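Glycosaminoglycan xylosylkinase (PDB 5XOM) probably transfers the gamma-phosphate of ATP to the xylose in the linker sugars of proteoglycan glycosaminoglycan chains. Local coordinates at residues L94-F98 with V108-R114; Y129-E135 with D296-G302. One frame throughout, in Å; residues are numbered along the deposited sequence.

Contact 1 (L94-F98 with V108-R114)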
ATOM      1  N   LEU A  94       2.635   1.187  35.288  1.00 28.35           N
ATOM      2  CA  LEU A  94       1.289   0.638  35.356  1.00 22.26           C
ATOM      3  C   LEU A  94       0.719   0.534  33.948  1.00 23.32           C
ATOM      4  O   LEU A  94       0.721   1.513  33.193  1.00 28.54           O
ATOM      5  CB  LEU A  94       0.398   1.508  36.240  1.00 22.35           C
ATOM      6  CG  LEU A  94      -1.083   1.137  36.267  1.00 35.97           C
ATOM      7  CD1 LEU A  94      -1.233  -0.317  36.673  1.00 38.73           C
ATOM      8  CD2 LEU A  94      -1.823   2.037  37.253  1.00 33.39           C
ATOM      9  N   LYS A  95       0.267  -0.659  33.585  1.00 21.19           N
ATOM     10  CA  LYS A  95      -0.370  -0.899  32.298  1.00 33.25           C
ATOM     11  C   LYS A  95      -1.232  -2.146  32.426  1.00 30.05           C
ATOM     12  O   LYS A  95      -1.217  -2.832  33.450  1.00 32.24           O
ATOM     13  CB  LYS A  95       0.664  -1.056  31.181  1.00 37.23           C
ATOM     14  CG  LYS A  95       1.527  -2.301  31.314  1.00 44.22           C
ATOM     15  CD  LYS A  95       2.737  -2.221  30.391  1.00 54.01           C
ATOM     16  CE  LYS A  95       3.640  -3.436  30.533  1.00 59.03           C
ATOM     17  NZ  LYS A  95       4.857  -3.303  29.682  1.00 63.20           N
ATOM     18  N   ALA A  96      -1.968  -2.444  31.363  1.00 29.62           N
ATOM     19  CA  ALA A  96      -2.765  -3.653  31.271  1.00 28.73           C
ATOM     20  C   ALA A  96      -2.512  -4.296  29.915  1.00 29.63           C
ATOM     21  O   ALA A  96      -1.915  -3.694  29.018  1.00 26.49           O
ATOM     22  CB  ALA A  96      -4.262  -3.370  31.464  1.00 23.85           C
ATOM     23  N   MET A  97      -2.959  -5.536  29.768  1.00 26.21           N
ATOM     24  CA  MET A  97      -2.863  -6.252  28.504  1.00 27.44           C
ATOM     25  C   MET A  97      -4.270  -6.699  28.119  1.00 27.79           C
ATOM     26  O   MET A  97      -4.959  -7.334  28.923  1.00 31.75           O
ATOM     27  CB  MET A  97      -1.884  -7.426  28.649  1.00 24.38           C
ATOM     28  CG  MET A  97      -1.486  -8.174  27.381  1.00 36.09           C
ATOM     29  SD  MET A  97      -2.815  -8.961  26.449  1.00 40.66           S
ATOM     30  CE  MET A  97      -2.811 -10.603  27.139  1.00 27.29           C
ATOM     31  N   PHE A  98      -4.718  -6.317  26.922  1.00 21.74           N
ATOM     32  CA  PHE A  98      -6.033  -6.684  26.411  1.00 24.20           C
ATOM     33  C   PHE A  98      -5.900  -7.681  25.267  1.00 30.43           C
ATOM     34  O   PHE A  98      -5.027  -7.543  24.406  1.00 32.83           O
ATOM     35  CB  PHE A  98      -6.807  -5.465  25.894  1.00 26.37           C
ATOM     36  CG  PHE A  98      -7.161  -4.458  26.956  1.00 29.40           C
ATOM     37  CD1 PHE A  98      -7.147  -4.793  28.299  1.00 29.58           C
ATOM     38  CD2 PHE A  98      -7.532  -3.167  26.593  1.00 25.92           C
ATOM     39  CE1 PHE A  98      -7.490  -3.855  29.269  1.00 30.82           C
ATOM     40  CE2 PHE A  98      -7.875  -2.228  27.556  1.00 25.52           C
ATOM     41  CZ  PHE A  98      -7.854  -2.572  28.891  1.00 26.79           C
ATOM     42  N   VAL A 108      -2.897  -6.481  22.805  1.00 25.18           N
ATOM     43  CA  VAL A 108      -2.379  -5.118  22.849  1.00 23.27           C
ATOM     44  C   VAL A 108      -1.954  -4.784  24.272  1.00 28.65           C
ATOM     45  O   VAL A 108      -2.469  -5.343  25.246  1.00 29.80           O
ATOM     46  CB  VAL A 108      -3.404  -4.070  22.347  1.00 23.74           C
ATOM     47  CG1 VAL A 108      -3.705  -4.273  20.867  1.00 18.41           C
ATOM     48  CG2 VAL A 108      -4.686  -4.102  23.186  1.00 25.42           C
ATOM     49  N   VAL A 109      -0.977  -3.891  24.381  1.00 28.42           N
ATOM     50  CA  VAL A 109      -0.683  -3.207  25.635  1.00 24.15           C
ATOM     51  C   VAL A 109      -1.643  -2.032  25.773  1.00 29.04           C
ATOM     52  O   VAL A 109      -1.908  -1.320  24.796  1.00 25.57           O
ATOM     53  CB  VAL A 109       0.784  -2.737  25.660  1.00 27.55           C
ATOM     54  CG1 VAL A 109       1.071  -1.913  26.918  1.00 27.55           C
ATOM     55  CG2 VAL A 109       1.737  -3.919  25.541  1.00 24.77           C
ATOM     56  N   PHE A 110      -2.180  -1.823  26.975  1.00 28.27           N
ATOM     57  CA  PHE A 110      -3.037  -0.677  27.262  1.00 26.86           C
ATOM     58  C   PHE A 110      -2.348   0.252  28.250  1.00 24.95           C
ATOM     59  O   PHE A 110      -2.058  -0.147  29.382  1.00 25.24           O
ATOM     60  CB  PHE A 110      -4.398  -1.105  27.810  1.00 25.78           C
ATOM     61  CG  PHE A 110      -5.271   0.056  28.196  1.00 24.19           C
ATOM     62  CD1 PHE A 110      -5.797   0.890  27.223  1.00 23.83           C
ATOM     63  CD2 PHE A 110      -5.554   0.323  29.529  1.00 24.32           C
ATOM     64  CE1 PHE A 110      -6.596   1.968  27.569  1.00 24.24           C
ATOM     65  CE2 PHE A 110      -6.357   1.401  29.883  1.00 28.80           C
ATOM     66  CZ  PHE A 110      -6.877   2.222  28.899  1.00 27.58           C
ATOM     67  N   LYS A 111      -2.067   1.475  27.809  1.00 20.24           N
ATOM     68  CA  LYS A 111      -1.453   2.500  28.647  1.00 23.13           C
ATOM     69  C   LYS A 111      -2.481   3.558  29.015  1.00 27.84           C
ATOM     70  O   LYS A 111      -2.911   4.325  28.140  1.00 21.88           O
ATOM     71  CB  LYS A 111      -0.266   3.131  27.924  1.00 18.55           C
ATOM     72  CG  LYS A 111       0.762   2.091  27.551  1.00 24.88           C
ATOM     73  CD  LYS A 111       2.161   2.640  27.613  1.00 21.37           C
ATOM     74  CE  LYS A 111       3.147   1.524  27.368  1.00 23.86           C
ATOM     75  NZ  LYS A 111       4.500   2.050  27.086  1.00 26.23           N
ATOM     76  N   PRO A 112      -2.915   3.623  30.269  1.00 23.78           N
ATOM     77  CA  PRO A 112      -3.933   4.606  30.651  1.00 21.09           C
ATOM     78  C   PRO A 112      -3.373   6.020  30.714  1.00 18.49           C
ATOM     79  O   PRO A 112      -2.179   6.238  30.927  1.00 26.26           O
ATOM     80  CB  PRO A 112      -4.390   4.124  32.038  1.00 21.68           C
ATOM     81  CG  PRO A 112      -3.241   3.345  32.560  1.00 29.47           C
ATOM     82  CD  PRO A 112      -2.566   2.714  31.376  1.00 26.89           C
ATOM     83  N   LYS A 113      -4.266   6.987  30.523  1.00 21.45           N
ATOM     84  CA  LYS A 113      -3.948   8.385  30.788  1.00 18.75           C
ATOM     85  C   LYS A 113      -3.548   8.597  32.245  1.00 23.34           C
ATOM     86  O   LYS A 113      -4.202   8.090  33.165  1.00 21.47           O
ATOM     87  CB  LYS A 113      -5.156   9.251  30.439  1.00 24.46           C
ATOM     88  CG  LYS A 113      -5.043  10.694  30.875  1.00 28.45           C
ATOM     89  CD  LYS A 113      -6.325  11.453  30.584  1.00 27.52           C
ATOM     90  CE  LYS A 113      -6.483  12.616  31.543  1.00 36.47           C
ATOM     91  NZ  LYS A 113      -6.355  13.930  30.898  1.00 47.97           N
ATOM     92  N   ARG A 114      -2.461   9.351  32.453  1.00 24.77           N
ATOM     93  CA  ARG A 114      -1.964   9.657  33.789  1.00 22.77           C
ATOM     94  C   ARG A 114      -1.788  11.145  34.052  1.00 26.61           C
ATOM     95  O   ARG A 114      -1.603  11.526  35.211  1.00 34.01           O
ATOM     96  CB  ARG A 114      -0.615   8.962  34.034  1.00 21.22           C
ATOM     97  CG  ARG A 114      -0.593   7.506  33.623  1.00 30.38           C
ATOM     98  CD  ARG A 114      -1.479   6.667  34.505  1.00 30.57           C
ATOM     99  NE  ARG A 114      -1.278   6.981  35.910  1.00 31.01           N
ATOM    100  CZ  ARG A 114      -0.465   6.299  36.711  1.00 30.39           C
ATOM    101  NH1 ARG A 114       0.227   5.272  36.241  1.00 29.97           N
ATOM    102  NH2 ARG A 114      -0.337   6.644  37.978  1.00 39.90           N
TER
HETATM  103  O   HOH W   1       0.475   4.104  33.599  1.00 31.37           O
HETATM  104  O   HOH W   2       3.223   3.708  36.245  1.00 40.12           O
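Phe98, Phe110 and Val108 bury the most surface where strand 96-98 runs beside strand 108-112. The short strand axes approach to 4.6 Å with N-to-C directions 137° apart, an antiparallel pairing with a marked twist. Two hydrogen-bonded pairs fix the register. Ala96 faces Phe110, with Ala96 N to Phe110 O at 3.0 Å and Phe110 N to Ala96 O at 2.8 Å; Phe98 faces Val108, with Phe98 N to Val108 O at 3.0 Å and Val108 N to Phe98 O at 2.9 Å. Met97 and Val109 form the non-hydrogen-bonded pair between them and point to the other face, where both touch Trp213. On the face of Ala96, Phe98, Val108 and Phe110, the Phe98 side chain (chi1 m) leans diagonally to Phe110 (chi1 t), bringing Phe98 CE2 to 3.5 Å from Phe110 CG. The ring planes differ by 19°, but the centroids are 4.9 Å apart and the rings barely overlap; instead Phe110 CB sits over the Phe98 ring, 3.9 Å from its centroid, in a CH-pi contact. Val108 CG2 packs on Phe98 CB at 3.7 Å. Beyond the ladder the two chain segments separate and water bridges the gap: one water receives a bond from Arg114 NH1 (2.9 Å) and donates one to Leu94 O (2.6 Å). Strands 82-86 and 205-212 flank the hairpin, whose topology within a five-stranded antiparallel sheet is that of the second and third strands of a protein-kinase N-lobe.

Contact 2 (Y129-E135 with D296-G302); sequences YDRHNAE and DNAKSFG
The N-terminal end of the helix that probably corresponds to kinase helix C meets the presumed DFG-equivalent loop, Asp296-Asn297-Ala298, beside the presumed nucleotide cleft. Segment 129-135 is extended until Arg131, the N-cap of the helix starting at His132. Segment 296-302 is irregular: Asp296 (phi/psi 60/81) and Phe301 (47/46) have positive phi, and Lys299 centres an inverse gamma turn. Asp130 and Ala298 lie closest, CA to CA 4.9 Å. Arg131 N donates to Ala298 O (2.9 Å); its side chain (m, p, p) curls back so that NE and NH2 both reach Ser300 O, at 3.1 and 3.2 Å, while NH1 holds Tyr129 O at 2.7 Å. Glu135 (chi1 m, chi2 m) accepts Asn297 N at OE1, 3.2 Å, and water links OE1 to Asp296 N. Ala134 CB packs 3.2 Å from Ser300 OG, which donates to Asn297 O (2.6 Å), and 3.9 Å from Phe301 CD2. Glu135 and Asp130 also salt-bridge Lys111 of strand 106-112, while Ser300 and Phe301 rest on Ile273 of helix 259-273.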
ATOM      1  N   TYR A 129       5.378   9.052  34.969  1.00 28.93           N
ATOM      2  CA  TYR A 129       4.672   7.917  34.394  1.00 25.45           C
ATOM      3  C   TYR A 129       4.750   7.940  32.875  1.00 28.86           C
ATOM      4  O   TYR A 129       5.003   8.975  32.255  1.00 26.82           O
ATOM      5  CB  TYR A 129       3.193   7.929  34.776  1.00 21.15           C
ATOM      6  CG  TYR A 129       2.921   8.113  36.247  1.00 30.06           C
ATOM      7  CD1 TYR A 129       3.529   7.311  37.188  1.00 30.07           C
ATOM      8  CD2 TYR A 129       2.065   9.096  36.690  1.00 27.04           C
ATOM      9  CE1 TYR A 129       3.279   7.480  38.531  1.00 29.49           C
ATOM     10  CE2 TYR A 129       1.819   9.271  38.036  1.00 31.53           C
ATOM     11  CZ  TYR A 129       2.428   8.460  38.951  1.00 31.93           C
ATOM     12  OH  TYR A 129       2.183   8.628  40.294  1.00 39.04           O
ATOM     13  N   ASP A 130       4.494   6.776  32.279  1.00 28.28           N
ATOM     14  CA  ASP A 130       4.283   6.698  30.838  1.00 23.10           C
ATOM     15  C   ASP A 130       3.131   7.610  30.422  1.00 25.27           C
ATOM     16  O   ASP A 130       2.068   7.602  31.049  1.00 29.68           O
ATOM     17  CB  ASP A 130       3.958   5.251  30.456  1.00 27.68           C
ATOM     18  CG  ASP A 130       5.195   4.393  30.288  1.00 31.62           C
ATOM     19  OD1 ASP A 130       6.289   4.872  30.642  1.00 32.49           O
ATOM     20  OD2 ASP A 130       5.066   3.222  29.855  1.00 37.79           O
ATOM     21  N   ARG A 131       3.342   8.391  29.357  1.00 25.55           N
ATOM     22  CA  ARG A 131       2.293   9.236  28.779  1.00 24.13           C
ATOM     23  C   ARG A 131       1.633   8.490  27.625  1.00 24.60           C
ATOM     24  O   ARG A 131       2.281   8.196  26.612  1.00 23.13           O
ATOM     25  CB  ARG A 131       2.834  10.576  28.281  1.00 18.70           C
ATOM     26  CG  ARG A 131       3.011  11.648  29.359  1.00 28.18           C
ATOM     27  CD  ARG A 131       4.132  11.314  30.316  1.00 40.13           C
ATOM     28  NE  ARG A 131       5.411  11.667  29.735  1.00 46.78           N
ATOM     29  CZ  ARG A 131       6.574  11.493  30.337  1.00 68.94           C
ATOM     30  NH1 ARG A 131       6.659  10.978  31.561  1.00 79.85           N
ATOM     31  NH2 ARG A 131       7.689  11.845  29.712  1.00 82.40           N
ATOM     32  N   HIS A 132       0.342   8.202  27.772  1.00 25.12           N
ATOM     33  CA  HIS A 132      -0.383   7.466  26.743  1.00 19.79           C
ATOM     34  C   HIS A 132      -0.411   8.231  25.425  1.00 21.64           C
ATOM     35  O   HIS A 132      -0.325   7.632  24.350  1.00 18.54           O
ATOM     36  CB  HIS A 132      -1.804   7.176  27.214  1.00 17.68           C
ATOM     37  CG  HIS A 132      -2.701   8.375  27.173  1.00 25.30           C
ATOM     38  ND1 HIS A 132      -2.435   9.527  27.883  1.00 21.81           N
ATOM     39  CD2 HIS A 132      -3.843   8.614  26.485  1.00 17.27           C
ATOM     40  CE1 HIS A 132      -3.384  10.417  27.652  1.00 21.50           C
ATOM     41  NE2 HIS A 132      -4.252   9.888  26.807  1.00 20.38           N
ATOM     42  N   ASN A 133      -0.571   9.554  25.487  1.00 19.39           N
ATOM     43  CA  ASN A 133      -0.655  10.337  24.263  1.00 22.14           C
ATOM     44  C   ASN A 133       0.687  10.415  23.564  1.00 20.67           C
ATOM     45  O   ASN A 133       0.729  10.634  22.349  1.00 18.70           O
ATOM     46  CB  ASN A 133      -1.180  11.748  24.558  1.00 21.59           C
ATOM     47  CG  ASN A 133      -0.241  12.540  25.456  1.00 28.36           C
ATOM     48  OD1 ASN A 133       0.207  12.046  26.495  1.00 22.50           O
ATOM     49  ND2 ASN A 133       0.077  13.768  25.047  1.00 17.81           N
ATOM     50  N   ALA A 134       1.779  10.224  24.307  1.00 23.10           N
ATOM     51  CA  ALA A 134       3.102  10.205  23.696  1.00 22.17           C
ATOM     52  C   ALA A 134       3.280   8.989  22.798  1.00 22.03           C
ATOM     53  O   ALA A 134       3.915   9.088  21.741  1.00 20.96           O
ATOM     54  CB  ALA A 134       4.181  10.235  24.779  1.00 18.52           C
ATOM     55  N   GLU A 135       2.732   7.833  23.199  1.00 17.91           N
ATOM     56  CA  GLU A 135       2.808   6.646  22.349  1.00 23.17           C
ATOM     57  C   GLU A 135       2.124   6.893  21.013  1.00 22.09           C
ATOM     58  O   GLU A 135       2.636   6.489  19.964  1.00 20.50           O
ATOM     59  CB  GLU A 135       2.174   5.430  23.041  1.00 20.56           C
ATOM     60  CG  GLU A 135       2.948   4.875  24.237  1.00 27.42           C
ATOM     61  CD  GLU A 135       4.127   3.967  23.861  1.00 32.60           C
ATOM     62  OE1 GLU A 135       4.584   3.975  22.693  1.00 24.82           O
ATOM     63  OE2 GLU A 135       4.602   3.233  24.755  1.00 27.02           O
ATOM     64  N   ASP A 296       7.929   0.965  23.099  1.00 32.23           N
ATOM     65  CA  ASP A 296       7.791   1.707  24.349  1.00 32.33           C
ATOM     66  C   ASP A 296       8.388   3.105  24.223  1.00 31.43           C
ATOM     67  O   ASP A 296       9.515   3.357  24.663  1.00 29.11           O
ATOM     68  CB  ASP A 296       8.442   0.958  25.518  1.00 36.65           C
ATOM     69  CG  ASP A 296       8.181   1.622  26.874  1.00 62.34           C
ATOM     70  OD1 ASP A 296       8.481   0.985  27.909  1.00 73.53           O
ATOM     71  OD2 ASP A 296       7.669   2.767  26.921  1.00 65.04           O
ATOM     72  N   ASN A 297       7.626   4.027  23.642  1.00 26.32           N
ATOM     73  CA  ASN A 297       8.068   5.400  23.442  1.00 26.87           C
ATOM     74  C   ASN A 297       7.338   6.377  24.355  1.00 27.58           C
ATOM     75  O   ASN A 297       7.307   7.579  24.069  1.00 25.40           O
ATOM     76  CB  ASN A 297       7.885   5.802  21.977  1.00 23.01           C
ATOM     77  CG  ASN A 297       8.454   4.778  21.014  1.00 27.94           C
ATOM     78  OD1 ASN A 297       9.598   4.349  21.155  1.00 28.74           O
ATOM     79  ND2 ASN A 297       7.652   4.376  20.024  1.00 24.88           N
ATOM     80  N   ALA A 298       6.747   5.883  25.449  1.00 22.33           N
ATOM     81  CA  ALA A 298       5.787   6.663  26.226  1.00 26.45           C
ATOM     82  C   ALA A 298       6.425   7.653  27.190  1.00 23.18           C
ATOM     83  O   ALA A 298       5.727   8.558  27.668  1.00 24.00           O
ATOM     84  CB  ALA A 298       4.867   5.738  27.021  1.00 25.02           C
ATOM     85  N   LYS A 299       7.716   7.530  27.487  1.00 25.31           N
ATOM     86  CA  LYS A 299       8.336   8.478  28.409  1.00 30.03           C
ATOM     87  C   LYS A 299       8.918   9.639  27.611  1.00 27.91           C
ATOM     88  O   LYS A 299      10.116   9.919  27.583  1.00 29.34           O
ATOM     89  CB  LYS A 299       9.390   7.787  29.266  1.00 28.46           C
ATOM     90  CG  LYS A 299       9.646   8.529  30.571  1.00 42.69           C
ATOM     91  CD  LYS A 299       8.767   8.007  31.697  1.00 45.42           C
ATOM     92  CE  LYS A 299       9.234   6.644  32.150  1.00 46.06           C
ATOM     93  NZ  LYS A 299      10.610   6.749  32.705  1.00 57.40           N
ATOM     94  N   SER A 300       7.994  10.346  26.972  1.00 23.59           N
ATOM     95  CA  SER A 300       8.337  11.419  26.061  1.00 24.58           C
ATOM     96  C   SER A 300       7.247  12.477  26.155  1.00 21.21           C
ATOM     97  O   SER A 300       6.234  12.297  26.843  1.00 19.74           O
ATOM     98  CB  SER A 300       8.530  10.873  24.635  1.00 24.63           C
ATOM     99  OG  SER A 300       7.372  10.199  24.184  1.00 36.06           O
ATOM    100  N   PHE A 301       7.475  13.594  25.463  1.00 23.77           N
ATOM    101  CA  PHE A 301       6.578  14.752  25.509  1.00 20.07           C
ATOM    102  C   PHE A 301       6.200  15.097  26.952  1.00 24.58           C
ATOM    103  O   PHE A 301       5.032  15.328  27.278  1.00 23.48           O
ATOM    104  CB  PHE A 301       5.336  14.523  24.642  1.00 19.23           C
ATOM    105  CG  PHE A 301       5.652  14.347  23.172  1.00 27.65           C
ATOM    106  CD1 PHE A 301       5.988  15.444  22.382  1.00 19.50           C
ATOM    107  CD2 PHE A 301       5.599  13.092  22.578  1.00 19.01           C
ATOM    108  CE1 PHE A 301       6.280  15.288  21.028  1.00 25.56           C
ATOM    109  CE2 PHE A 301       5.889  12.925  21.223  1.00 19.05           C
ATOM    110  CZ  PHE A 301       6.234  14.026  20.448  1.00 24.51           C
ATOM    111  N   GLY A 302       7.207  15.126  27.824  1.00 23.69           N
ATOM    112  CA  GLY A 302       7.012  15.526  29.203  1.00 27.15           C
ATOM    113  C   GLY A 302       7.207  17.016  29.422  1.00 27.32           C
ATOM    114  O   GLY A 302       6.573  17.587  30.311  1.00 30.88           O
TER
HETATM  115  O   HOH W   3       2.050  15.534  26.683  1.00 26.06           O
HETATM  116  O   HOH W   4       4.642   4.691  20.008  1.00 23.95           O
HETATM  117  O   HOH W   5       5.321   1.166  21.680  1.00 28.62           O

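How the contacts relate
Contact 1 closes before contact 2 opens along the chain, yet their centres lie about 12 Å apart; helix 132-144 is the next regular element after strand 106-112. Lys111 of contact 1 joins them: its NZ forms salt bridges to Glu135 OE2 (2.6 Å) and Asp130 OD2 (3.1 Å) of contact 2, with a longer, weak ion pair to Asp296. Arg114 adds a cation-pi contact with Tyr129. The pairing of Lys111 with Glu135 is consistent with the strand-lysine to helix-C-glutamate salt bridge of active protein kinases, so the N-lobe hairpin, the helix and segment 296-302, which begins 161 residues after Glu135, probably converge on the ATP and metal site.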